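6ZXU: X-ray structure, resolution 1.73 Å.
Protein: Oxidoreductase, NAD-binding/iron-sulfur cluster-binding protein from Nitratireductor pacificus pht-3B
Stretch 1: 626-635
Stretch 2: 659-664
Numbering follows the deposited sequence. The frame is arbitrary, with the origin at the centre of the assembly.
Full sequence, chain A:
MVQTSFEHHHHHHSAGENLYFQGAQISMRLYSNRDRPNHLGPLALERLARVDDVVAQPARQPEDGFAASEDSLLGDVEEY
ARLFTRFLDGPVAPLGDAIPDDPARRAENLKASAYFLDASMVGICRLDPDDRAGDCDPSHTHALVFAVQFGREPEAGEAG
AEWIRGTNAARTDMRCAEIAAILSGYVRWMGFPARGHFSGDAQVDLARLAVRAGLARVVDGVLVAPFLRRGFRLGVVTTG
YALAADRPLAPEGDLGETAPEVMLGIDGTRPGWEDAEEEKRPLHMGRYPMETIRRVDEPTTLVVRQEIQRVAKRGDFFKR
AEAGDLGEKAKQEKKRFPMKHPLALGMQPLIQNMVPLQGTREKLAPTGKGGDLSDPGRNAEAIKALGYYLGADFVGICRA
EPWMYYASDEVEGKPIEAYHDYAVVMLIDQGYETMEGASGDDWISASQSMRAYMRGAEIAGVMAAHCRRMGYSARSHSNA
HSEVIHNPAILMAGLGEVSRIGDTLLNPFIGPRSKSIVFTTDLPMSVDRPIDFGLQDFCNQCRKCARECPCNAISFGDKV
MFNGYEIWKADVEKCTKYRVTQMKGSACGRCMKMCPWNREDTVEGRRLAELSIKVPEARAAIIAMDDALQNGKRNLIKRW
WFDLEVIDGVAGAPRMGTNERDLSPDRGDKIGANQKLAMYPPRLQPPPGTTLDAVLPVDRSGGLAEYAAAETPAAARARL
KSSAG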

# COMPACT_ATOMS: atom_id res chain seq x y z
N ASP A 626 -19.37 -16.21 -7.02
CA ASP A 626 -18.92 -14.91 -6.63
C ASP A 626 -19.93 -13.83 -7.11
O ASP A 626 -20.11 -12.86 -6.46
CB ASP A 626 -17.52 -14.62 -7.21
CG ASP A 626 -16.83 -13.48 -6.46
OD1 ASP A 626 -16.48 -13.73 -5.26
OD2 ASP A 626 -16.60 -12.37 -7.05
N ASP A 627 -20.49 -14.04 -8.29
CA ASP A 627 -21.60 -13.14 -8.78
C ASP A 627 -22.94 -13.41 -8.11
O ASP A 627 -23.61 -12.47 -7.67
CB ASP A 627 -21.70 -13.32 -10.26
CG ASP A 627 -20.59 -12.59 -10.96
OD1 ASP A 627 -20.15 -11.50 -10.38
OD2 ASP A 627 -20.17 -13.08 -12.05
N ALA A 628 -23.29 -14.70 -7.95
CA ALA A 628 -24.61 -15.06 -7.36
C ALA A 628 -24.71 -14.51 -5.95
O ALA A 628 -25.75 -13.96 -5.59
CB ALA A 628 -24.83 -16.52 -7.37
N LEU A 629 -23.63 -14.56 -5.18
CA LEU A 629 -23.60 -13.96 -3.86
C LEU A 629 -23.32 -12.45 -3.86
O LEU A 629 -23.17 -11.85 -2.80
CB LEU A 629 -22.59 -14.68 -2.97
CG LEU A 629 -22.86 -16.20 -2.90
CD1 LEU A 629 -21.82 -16.90 -2.06
CD2 LEU A 629 -24.23 -16.57 -2.39
N GLN A 630 -23.30 -11.84 -5.04
CA GLN A 630 -23.06 -10.39 -5.17
C GLN A 630 -21.78 -9.82 -4.51
O GLN A 630 -21.79 -8.74 -3.95
CB GLN A 630 -24.26 -9.64 -4.64
CG GLN A 630 -25.50 -10.00 -5.46
CD GLN A 630 -26.65 -9.22 -4.95
OE1 GLN A 630 -27.09 -8.32 -5.65
NE2 GLN A 630 -27.07 -9.47 -3.69
N ASN A 631 -20.67 -10.59 -4.60
CA ASN A 631 -19.39 -10.10 -4.16
C ASN A 631 -19.04 -8.98 -5.10
O ASN A 631 -19.27 -9.03 -6.30
CB ASN A 631 -18.36 -11.21 -4.15
CG ASN A 631 -18.64 -12.22 -3.07
OD1 ASN A 631 -19.18 -11.90 -2.06
ND2 ASN A 631 -18.28 -13.44 -3.28
N GLY A 632 -18.56 -7.90 -4.52
CA GLY A 632 -18.31 -6.68 -5.27
C GLY A 632 -19.37 -5.60 -5.10
O GLY A 632 -19.15 -4.48 -5.50
N LYS A 633 -20.53 -5.94 -4.58
CA LYS A 633 -21.51 -4.93 -4.18
C LYS A 633 -20.86 -3.95 -3.18
O LYS A 633 -19.99 -4.33 -2.41
CB LYS A 633 -22.75 -5.62 -3.61
CG LYS A 633 -23.88 -4.66 -3.24
CD LYS A 633 -25.22 -5.26 -2.73
CE LYS A 633 -25.99 -5.94 -3.85
NZ LYS A 633 -26.43 -5.06 -4.98
N ARG A 634 -21.22 -2.66 -3.23
CA ARG A 634 -20.72 -1.69 -2.31
C ARG A 634 -21.34 -1.89 -0.91
O ARG A 634 -22.53 -1.98 -0.76
CB ARG A 634 -20.90 -0.27 -2.81
CG ARG A 634 -20.14 0.01 -4.10
CD ARG A 634 -20.48 1.35 -4.77
NE ARG A 634 -21.90 1.37 -5.11
CZ ARG A 634 -22.82 2.06 -4.45
NH1 ARG A 634 -22.50 2.95 -3.54
NH2 ARG A 634 -24.09 1.90 -4.81
N ASN A 635 -20.49 -1.98 0.09
CA ASN A 635 -20.89 -2.13 1.47
C ASN A 635 -20.95 -0.74 2.13
O ASN A 635 -19.96 -0.18 2.51
CB ASN A 635 -19.92 -3.05 2.20
CG ASN A 635 -20.30 -3.28 3.66
OD1 ASN A 635 -21.18 -2.60 4.21
ND2 ASN A 635 -19.60 -4.19 4.31
N ASN A 659 -19.14 8.39 -8.68
CA ASN A 659 -19.40 7.00 -9.13
C ASN A 659 -19.87 6.15 -8.00
O ASN A 659 -19.29 6.18 -6.90
CB ASN A 659 -18.11 6.35 -9.74
CG ASN A 659 -17.73 7.01 -11.02
OD1 ASN A 659 -18.53 7.09 -11.95
ND2 ASN A 659 -16.50 7.52 -11.10
N GLU A 660 -20.95 5.41 -8.22
CA GLU A 660 -21.53 4.46 -7.25
C GLU A 660 -21.97 3.23 -8.00
O GLU A 660 -23.12 2.85 -8.04
CB GLU A 660 -22.67 5.08 -6.45
CG GLU A 660 -22.22 6.30 -5.69
CD GLU A 660 -23.41 7.03 -5.05
OE1 GLU A 660 -24.49 7.22 -5.79
OE2 GLU A 660 -23.25 7.40 -3.83
N ARG A 661 -20.99 2.56 -8.57
CA ARG A 661 -21.23 1.45 -9.45
C ARG A 661 -21.57 0.19 -8.67
O ARG A 661 -21.05 -0.09 -7.60
CB ARG A 661 -19.96 1.24 -10.32
CG ARG A 661 -19.66 2.42 -11.18
CD ARG A 661 -18.53 2.09 -12.13
NE ARG A 661 -18.13 3.27 -12.78
CZ ARG A 661 -18.63 3.68 -13.93
NH1 ARG A 661 -19.59 2.98 -14.52
NH2 ARG A 661 -18.19 4.77 -14.49
N ASP A 662 -22.45 -0.59 -9.28
CA ASP A 662 -22.86 -1.89 -8.78
C ASP A 662 -22.46 -2.93 -9.82
O ASP A 662 -22.09 -2.57 -10.97
CB ASP A 662 -24.40 -1.86 -8.64
CG ASP A 662 -24.87 -0.74 -7.64
OD1 ASP A 662 -24.17 -0.47 -6.61
OD2 ASP A 662 -25.96 -0.16 -7.92
N LEU A 663 -22.66 -4.18 -9.48
CA LEU A 663 -22.37 -5.24 -10.44
C LEU A 663 -23.05 -4.99 -11.78
O LEU A 663 -24.12 -4.38 -11.78
CB LEU A 663 -22.76 -6.53 -9.84
CG LEU A 663 -21.88 -6.90 -8.64
CD1 LEU A 663 -22.54 -7.98 -7.81
CD2 LEU A 663 -20.54 -7.45 -9.14
N SER A 664 -22.41 -5.36 -12.88
CA SER A 664 -22.89 -5.14 -14.26
C SER A 664 -23.32 -6.45 -14.86
O SER A 664 -22.89 -7.51 -14.43
CB SER A 664 -21.77 -4.55 -15.15
OG SER A 664 -21.12 -3.51 -14.49
O HOH W 1 -19.58 -2.44 -7.46
O HOH W 2 -23.90 -4.46 -7.08

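The contact has a polar end at Arg-634 and an apolar end at Leu-663, with two waters between the stretches. These two residues are the most covered in the contact, and each points its CA-to-CB bond toward the other stretch.

Arg-634 supplies all the direct hydrogen bonds across the contact. Its NH2 donates to Asp-662 OD1 at 3.0 Å, with a good angle, and the pair is a salt bridge. Arg-634 NE also donates to Asp-662 OD1, at 3.3 Å, so one carboxylate oxygen takes two N-H groups from the same guanidinium. The NE proton is shared. It also reaches Arg-661 O, 3.0 Å from Arg-634 NE, but the angle of 132° makes this bond weak. Both acceptors lie at the guanidinium edge, near its plane, where N-H groups can point at them. Glu-660 is placed differently. Its backbone C lies over one face of the guanidinium, 3.4 Å from Arg-634 NE. Its OE2 is 4.5 Å from Arg-634 NH1 and well out of the plane, so the charges are near but no N-H is directed at the oxygen. Glu-660 OE2 is hydrogen-bonded elsewhere in the structure.

Arg-661 O has a second donor. Water 1 donates to Arg-661 O, 2.8 Å from the water O, and also to Gly-632 O, 2.9 Å from the water O. The water thus joins two carbonyls that could not bond to each other, since both are acceptors. Water 2 accepts from Leu-663 N at 2.7 Å from its O, which satisfies that backbone amide. It also accepts a weak bond from Lys-633 NZ, 3.3 Å from the same water O.

Stretch 1 satisfies several of its own groups. Gln-630 N donates to Asp-627 O at 2.7 Å, and Asn-631 N to Asp-626 O at 3.0 Å. The CA-to-CB bond of Asn-631 points away from stretch 2, and its ND2 donates to Asp-626 OD1 at 2.7 Å. A type II turn runs from Gln-630 to Lys-633, with Lys-633 N donating to Gln-630 O at 3.1 Å.

Leu-663 packs against this turn. Its CD1 is 3.6 Å from Gln-630 CA, and its CD2 is 3.5 Å from Asn-631 O. Gly-632 has phi/psi of 102/-15, where a CB would be jammed against the preceding carbonyl O. A CB there would also sit tightly, 3.4 Å from Leu-663 CD2.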